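Local coordinates for molybdopterin-guanine dinucleotide biosynthesis protein B (MobB) (Archaeoglobus fulgidus, PDB 2F1R), which probably binds GTP and takes part in making the molybdopterin guanine dinucleotide form of the molybdenum cofactor, at residues A[5-10]-A[16-21]; A[25-28]-A[32-35]. All coordinates share one frame; numbering follows the deposited sequence.

How the contacts relate
From the N terminus, strand 4-9 runs into a loop and then helix 12-28, and contact 1 (5-10 with 16-21) closes that turn by laying the first part of the helix on the strand. The helix continues to residues 25-28, the chain reverses through 29-31, and contact 2 (25-28 with 32-35) brings strand 33-37 back alongside the helix end. The two closures follow in series, neither nested nor crossed, their centres about 13 Å apart. They share helix 12-28 and one parallel sheet, in which strand 98-102 lies between the two strands. Ile19 CG2 meets Val35 CG2 at 3.7 Å, joining both contacts in one apolar layer.

Contact 1: A[5-10]-A[16-21]; sequences LSIVGT and TTLITR
Ile7 on strand 4-9 packs against Ile19 and Leu18 of helix 12-28, the strand-loop-helix start of a P-loop NTPase fold. The nearest backbone positions, Ile7 CA and Ile19 CA, lie 8.1 Å apart, so side chains alone bridge the gap, and all three are buried. The two isoleucines meet by their methylene branches and lie alongside one another with their chains running in opposite senses: Ile7 CG1 lies 4.0 Å from Ile19 CG1. The second torsions separate them. Ile7 folds its CD1 back (chi2 -58°), whereas Ile19 extends its own (chi2 167°), which carries Ile19 CD1 to 4.1 Å from Ile7 CG1. The methylene of Ile7 thus faces CG1 and CD1 of Ile19. Ile100 of strand 98-102 touches both isoleucines. Val114 of strand 111-114 and Ile152 of helix 149-160 also touch Leu18, so the contact lies where helix 12-28 packs on the sheet beside helix 149-160.

At its far end the strand leads to Gly9, which with Gly14, Lys15 and Thr16 matches a Walker A pattern, consistent with a nucleotide phosphate site; the side chain of Thr16 starts out away from the strand, and its OG1 bonds to Asp12 O. The other branch of Ile7 serves Leu18, whose CG is anti to the backbone N (chi1 -176°); this turns the isobutyl group toward the strand, where Leu18 CD2 rests 4.2 Å from Ile7 CG2.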
ATOM      1  N   LEU A   5     -16.169   2.457 -10.453  1.00 14.67           N
ATOM      2  CA  LEU A   5     -17.475   1.887 -10.252  1.00 13.61           C
ATOM      3  C   LEU A   5     -17.653   1.450  -8.804  1.00 13.45           C
ATOM      4  O   LEU A   5     -16.854   0.626  -8.280  1.00 13.45           O
ATOM      5  CB  LEU A   5     -17.627   0.669 -11.154  1.00 13.51           C
ATOM      6  CG  LEU A   5     -18.925  -0.095 -11.237  1.00 13.35           C
ATOM      7  CD1 LEU A   5     -19.995   0.757 -11.859  1.00 15.04           C
ATOM      8  CD2 LEU A   5     -18.709  -1.371 -12.010  1.00 15.57           C
ATOM      9  N   SER A   6     -18.717   1.931  -8.164  1.00 10.64           N
ATOM     10  CA  SER A   6     -19.034   1.465  -6.817  1.00  9.20           C
ATOM     11  C   SER A   6     -19.946   0.255  -6.756  1.00  8.36           C
ATOM     12  O   SER A   6     -20.965   0.195  -7.451  1.00  7.68           O
ATOM     13  CB  SER A   6     -19.726   2.575  -6.054  1.00  9.21           C
ATOM     14  OG  SER A   6     -18.871   3.686  -5.999  1.00 11.87           O
ATOM     15  N   ILE A   7     -19.638  -0.679  -5.863  1.00  8.87           N
ATOM     16  CA  ILE A   7     -20.527  -1.799  -5.617  1.00  9.41           C
ATOM     17  C   ILE A   7     -21.138  -1.503  -4.252  1.00  9.67           C
ATOM     18  O   ILE A   7     -20.460  -1.561  -3.242  1.00 11.13           O
ATOM     19  CB  ILE A   7     -19.779  -3.183  -5.655  1.00 10.24           C
ATOM     20  CG1 ILE A   7     -18.996  -3.352  -6.958  1.00 12.25           C
ATOM     21  CG2 ILE A   7     -20.714  -4.411  -5.396  1.00  9.30           C
ATOM     22  CD1 ILE A   7     -19.810  -3.262  -8.251  1.00 12.51           C
ATOM     23  N   VAL A   8     -22.422  -1.151  -4.240  1.00  9.09           N
ATOM     24  CA  VAL A   8     -23.067  -0.715  -3.044  1.00  8.28           C
ATOM     25  C   VAL A   8     -24.234  -1.657  -2.700  1.00 10.20           C
ATOM     26  O   VAL A   8     -24.676  -2.453  -3.546  1.00  8.97           O
ATOM     27  CB  VAL A   8     -23.585   0.739  -3.148  1.00  8.86           C
ATOM     28  CG1 VAL A   8     -22.411   1.724  -3.502  1.00  3.42           C
ATOM     29  CG2 VAL A   8     -24.764   0.840  -4.149  1.00  4.30           C
ATOM     30  N   GLY A   9     -24.721  -1.542  -1.455  1.00 10.29           N
ATOM     31  CA  GLY A   9     -25.979  -2.161  -1.099  1.00 13.24           C
ATOM     32  C   GLY A   9     -26.049  -2.675   0.335  1.00 14.99           C
ATOM     33  O   GLY A   9     -25.239  -2.294   1.173  1.00 14.08           O
ATOM     34  N   THR A  10     -26.998  -3.577   0.579  1.00 17.11           N
ATOM     35  CA  THR A  10     -27.371  -3.955   1.934  1.00 20.49           C
ATOM     36  C   THR A  10     -26.687  -5.197   2.516  1.00 24.06           C
ATOM     37  O   THR A  10     -26.751  -5.442   3.737  1.00 25.72           O
ATOM     38  CB  THR A  10     -28.910  -4.119   2.052  1.00 20.38           C
ATOM     39  OG1 THR A  10     -29.335  -5.163   1.169  1.00 16.59           O
ATOM     40  CG2 THR A  10     -29.621  -2.783   1.717  1.00 17.76           C
ATOM     41  N   THR A  16     -18.946  -8.408  -1.399  1.00 20.83           N
ATOM     42  CA  THR A  16     -17.578  -8.948  -1.436  1.00 20.38           C
ATOM     43  C   THR A  16     -17.580 -10.170  -2.321  1.00 19.71           C
ATOM     44  O   THR A  16     -16.671 -10.352  -3.099  1.00 19.55           O
ATOM     45  CB  THR A  16     -17.026  -9.266  -0.000  1.00 21.69           C
ATOM     46  OG1 THR A  16     -17.198  -8.125   0.846  1.00 23.95           O
ATOM     47  CG2 THR A  16     -15.526  -9.640  -0.014  1.00 20.81           C
ATOM     48  N   THR A  17     -18.625 -10.994  -2.237  1.00 18.84           N
ATOM     49  CA  THR A  17     -18.749 -12.178  -3.083  1.00 18.54           C
ATOM     50  C   THR A  17     -18.904 -11.860  -4.572  1.00 17.91           C
ATOM     51  O   THR A  17     -18.291 -12.505  -5.407  1.00 17.31           O
ATOM     52  CB  THR A  17     -19.909 -13.092  -2.576  1.00 20.31           C
ATOM     53  OG1 THR A  17     -19.440 -13.797  -1.431  1.00 23.25           O
ATOM     54  CG2 THR A  17     -20.374 -14.121  -3.641  1.00 19.40           C
ATOM     55  N   LEU A  18     -19.759 -10.902  -4.916  1.00 16.43           N
ATOM     56  CA  LEU A  18     -19.872 -10.507  -6.295  1.00 16.65           C
ATOM     57  C   LEU A  18     -18.491 -10.058  -6.852  1.00 16.35           C
ATOM     58  O   LEU A  18     -18.138 -10.416  -7.978  1.00 15.56           O
ATOM     59  CB  LEU A  18     -20.884  -9.356  -6.403  1.00 17.58           C
ATOM     60  CG  LEU A  18     -21.159  -8.916  -7.829  1.00 17.41           C
ATOM     61  CD1 LEU A  18     -21.817 -10.009  -8.650  1.00 16.68           C
ATOM     62  CD2 LEU A  18     -21.997  -7.665  -7.779  1.00 20.95           C
ATOM     63  N   ILE A  19     -17.752  -9.235  -6.087  1.00 16.01           N
ATOM     64  CA  ILE A  19     -16.414  -8.708  -6.538  1.00 16.07           C
ATOM     65  C   ILE A  19     -15.441  -9.850  -6.833  1.00 16.01           C
ATOM     66  O   ILE A  19     -14.872  -9.923  -7.927  1.00 15.64           O
ATOM     67  CB  ILE A  19     -15.824  -7.635  -5.553  1.00 16.37           C
ATOM     68  CG1 ILE A  19     -16.699  -6.376  -5.593  1.00 14.36           C
ATOM     69  CG2 ILE A  19     -14.359  -7.194  -5.901  1.00 15.61           C
ATOM     70  CD1 ILE A  19     -16.411  -5.408  -4.469  1.00 10.96           C
ATOM     71  N   THR A  20     -15.364 -10.821  -5.926  1.00 16.86           N
ATOM     72  CA  THR A  20     -14.358 -11.871  -6.056  1.00 18.17           C
ATOM     73  C   THR A  20     -14.723 -12.885  -7.157  1.00 18.71           C
ATOM     74  O   THR A  20     -13.849 -13.329  -7.899  1.00 18.09           O
ATOM     75  CB  THR A  20     -14.055 -12.578  -4.728  1.00 18.08           C
ATOM     76  OG1 THR A  20     -15.223 -13.275  -4.321  1.00 20.57           O
ATOM     77  CG2 THR A  20     -13.657 -11.574  -3.668  1.00 16.92           C
ATOM     78  N   ARG A  21     -16.007 -13.219  -7.283  1.00 18.81           N
ATOM     79  CA  ARG A  21     -16.473 -14.054  -8.391  1.00 20.53           C
ATOM     80  C   ARG A  21     -16.301 -13.377  -9.737  1.00 18.72           C
ATOM     81  O   ARG A  21     -15.958 -14.020 -10.702  1.00 19.45           O
ATOM     82  CB  ARG A  21     -17.944 -14.475  -8.179  1.00 20.48           C
ATOM     83  CG  ARG A  21     -18.066 -15.612  -7.138  1.00 23.48           C
ATOM     84  CD  ARG A  21     -19.481 -16.238  -7.106  1.00 26.17           C
ATOM     85  NE  ARG A  21     -20.469 -15.175  -6.896  1.00 40.64           N
ATOM     86  CZ  ARG A  21     -21.802 -15.309  -6.891  1.00 45.81           C
ATOM     87  NH1 ARG A  21     -22.392 -16.512  -7.058  1.00 44.20           N
ATOM     88  NH2 ARG A  21     -22.545 -14.197  -6.721  1.00 46.68           N
TER

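Contact 2: A[25-28]-A[32-35]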
ATOM      1  N   ILE A  25     -12.901 -13.233 -14.294  1.00 23.95           N
ATOM      2  CA  ILE A  25     -13.369 -12.883 -15.643  1.00 24.73           C
ATOM      3  C   ILE A  25     -12.855 -11.508 -16.102  1.00 25.17           C
ATOM      4  O   ILE A  25     -12.387 -11.355 -17.239  1.00 25.14           O
ATOM      5  CB  ILE A  25     -14.931 -12.889 -15.784  1.00 25.30           C
ATOM      6  CG1 ILE A  25     -15.540 -14.256 -15.520  1.00 25.55           C
ATOM      7  CG2 ILE A  25     -15.336 -12.481 -17.203  1.00 25.56           C
ATOM      8  CD1 ILE A  25     -15.908 -14.501 -14.124  1.00 28.71           C
ATOM      9  N   LEU A  26     -12.969 -10.500 -15.238  1.00 25.38           N
ATOM     10  CA  LEU A  26     -12.450  -9.164 -15.573  1.00 26.47           C
ATOM     11  C   LEU A  26     -10.956  -9.241 -15.932  1.00 26.27           C
ATOM     12  O   LEU A  26     -10.538  -8.696 -16.937  1.00 25.74           O
ATOM     13  CB  LEU A  26     -12.668  -8.167 -14.412  1.00 25.64           C
ATOM     14  CG  LEU A  26     -14.124  -8.008 -14.018  1.00 25.49           C
ATOM     15  CD1 LEU A  26     -14.321  -7.340 -12.606  1.00 22.07           C
ATOM     16  CD2 LEU A  26     -14.952  -7.306 -15.136  1.00 22.05           C
ATOM     17  N   ARG A  27     -10.179  -9.931 -15.098  1.00 27.15           N
ATOM     18  CA  ARG A  27      -8.732 -10.104 -15.298  1.00 28.10           C
ATOM     19  C   ARG A  27      -8.335 -10.927 -16.547  1.00 29.26           C
ATOM     20  O   ARG A  27      -7.354 -10.599 -17.218  1.00 28.35           O
ATOM     21  CB  ARG A  27      -8.104 -10.724 -14.069  1.00 27.93           C
ATOM     22  CG  ARG A  27      -8.187  -9.892 -12.756  1.00 29.24           C
ATOM     23  CD  ARG A  27      -7.466  -8.532 -12.766  1.00 28.65           C
ATOM     24  NE  ARG A  27      -6.197  -8.545 -13.490  1.00 28.89           N
ATOM     25  CZ  ARG A  27      -5.088  -9.134 -13.062  1.00 26.48           C
ATOM     26  NH1 ARG A  27      -5.078  -9.762 -11.897  1.00 26.41           N
ATOM     27  NH2 ARG A  27      -3.993  -9.084 -13.792  1.00 23.52           N
ATOM     28  N   GLU A  28      -9.087 -11.977 -16.877  1.00 30.99           N
ATOM     29  CA  GLU A  28      -8.822 -12.727 -18.139  1.00 33.12           C
ATOM     30  C   GLU A  28      -8.833 -11.845 -19.383  1.00 33.49           C
ATOM     31  O   GLU A  28      -8.141 -12.141 -20.356  1.00 33.74           O
ATOM     32  CB  GLU A  28      -9.726 -13.951 -18.296  1.00 33.56           C
ATOM     33  CG  GLU A  28      -9.198 -15.210 -17.533  1.00 37.49           C
ATOM     34  CD  GLU A  28      -8.199 -14.896 -16.361  1.00 41.83           C
ATOM     35  OE1 GLU A  28      -8.625 -14.918 -15.162  1.00 39.45           O
ATOM     36  OE2 GLU A  28      -6.977 -14.632 -16.657  1.00 44.70           O
ATOM     37  N   ARG A  32      -6.357  -4.609 -15.754  1.00 18.55           N
ATOM     38  CA  ARG A  32      -5.765  -4.279 -14.446  1.00 16.35           C
ATOM     39  C   ARG A  32      -6.851  -3.704 -13.536  1.00 12.32           C
ATOM     40  O   ARG A  32      -7.373  -2.646 -13.836  1.00  9.77           O
ATOM     41  CB  ARG A  32      -4.671  -3.160 -14.595  1.00 16.67           C
ATOM     42  CG  ARG A  32      -3.279  -3.581 -15.081  1.00 19.00           C
ATOM     43  CD  ARG A  32      -2.298  -2.318 -15.193  1.00 20.28           C
ATOM     44  NE  ARG A  32      -1.906  -1.644 -13.906  1.00 18.52           N
ATOM     45  CZ  ARG A  32      -1.351  -2.248 -12.863  1.00 15.80           C
ATOM     46  NH1 ARG A  32      -1.148  -3.555 -12.856  1.00 16.26           N
ATOM     47  NH2 ARG A  32      -0.993  -1.536 -11.822  1.00 18.64           N
ATOM     48  N   VAL A  33      -7.175  -4.384 -12.421  1.00 11.23           N
ATOM     49  CA  VAL A  33      -8.239  -3.927 -11.522  1.00  8.81           C
ATOM     50  C   VAL A  33      -7.771  -3.597 -10.082  1.00  8.81           C
ATOM     51  O   VAL A  33      -6.962  -4.308  -9.479  1.00  7.48           O
ATOM     52  CB  VAL A  33      -9.442  -4.901 -11.512  1.00  9.43           C
ATOM     53  CG1 VAL A  33     -10.629  -4.274 -10.763  1.00  9.49           C
ATOM     54  CG2 VAL A  33      -9.871  -5.354 -12.951  1.00  6.08           C
ATOM     55  N   ALA A  34      -8.292  -2.524  -9.517  1.00  7.90           N
ATOM     56  CA  ALA A  34      -8.072  -2.285  -8.077  1.00  8.31           C
ATOM     57  C   ALA A  34      -9.422  -2.123  -7.373  1.00  8.92           C
ATOM     58  O   ALA A  34     -10.361  -1.609  -7.972  1.00 10.20           O
ATOM     59  CB  ALA A  34      -7.210  -1.082  -7.846  1.00  7.45           C
ATOM     60  N   VAL A  35      -9.515  -2.632  -6.149  1.00  9.91           N
ATOM     61  CA  VAL A  35     -10.692  -2.487  -5.258  1.00 10.24           C
ATOM     62  C   VAL A  35     -10.365  -1.585  -4.059  1.00 10.72           C
ATOM     63  O   VAL A  35      -9.333  -1.799  -3.369  1.00 10.37           O
ATOM     64  CB  VAL A  35     -11.181  -3.840  -4.771  1.00  9.75           C
ATOM     65  CG1 VAL A  35     -12.303  -3.707  -3.705  1.00 10.70           C
ATOM     66  CG2 VAL A  35     -11.628  -4.698  -5.959  1.00  8.11           C
TER
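Apolar packing carries the buried half of this contact: Leu26 and Val33 point at each other from the helix and the strand. The methylene Leu26 CB lies 4.2 Å from Val33 CG2, and the same methyl receives the aliphatic part of Arg27, whose CD stands 4.0 Å away. Val33 CG1 is anti to the backbone N (chi1 -170°), which sets CG2 beside that N, the branch that both Leu26 CB and Arg27 CD approach. Leu157 of helix 149-160 also touches Leu26.

The polar ends of both arginines are bonded outside the two segments. Arg27 is bent at both middle torsions (chi2 -63°, chi3 -38°), curling alongside Val33 in place of extending, and its NE donates to Leu31 O in the connecting turn. NE also passes 4.4 Å from Arg32 CA, with the guanidinium plane oblique to it. The like-charged ends do not touch, Arg27 NH2 staying 6.3 Å from Arg32 NH1; Arg32 makes a cation-pi contact with Tyr96, and Arg27 NH1 a weak hydrogen bond to Gly60 O of the second subunit.

As for backbone pairing, Ala34 and Val35 join a parallel ladder with a strand of the second subunit, continuing the sheet across the interface. The helix-to-strand return completes a beta-alpha-beta crossover of the P-loop NTPase fold.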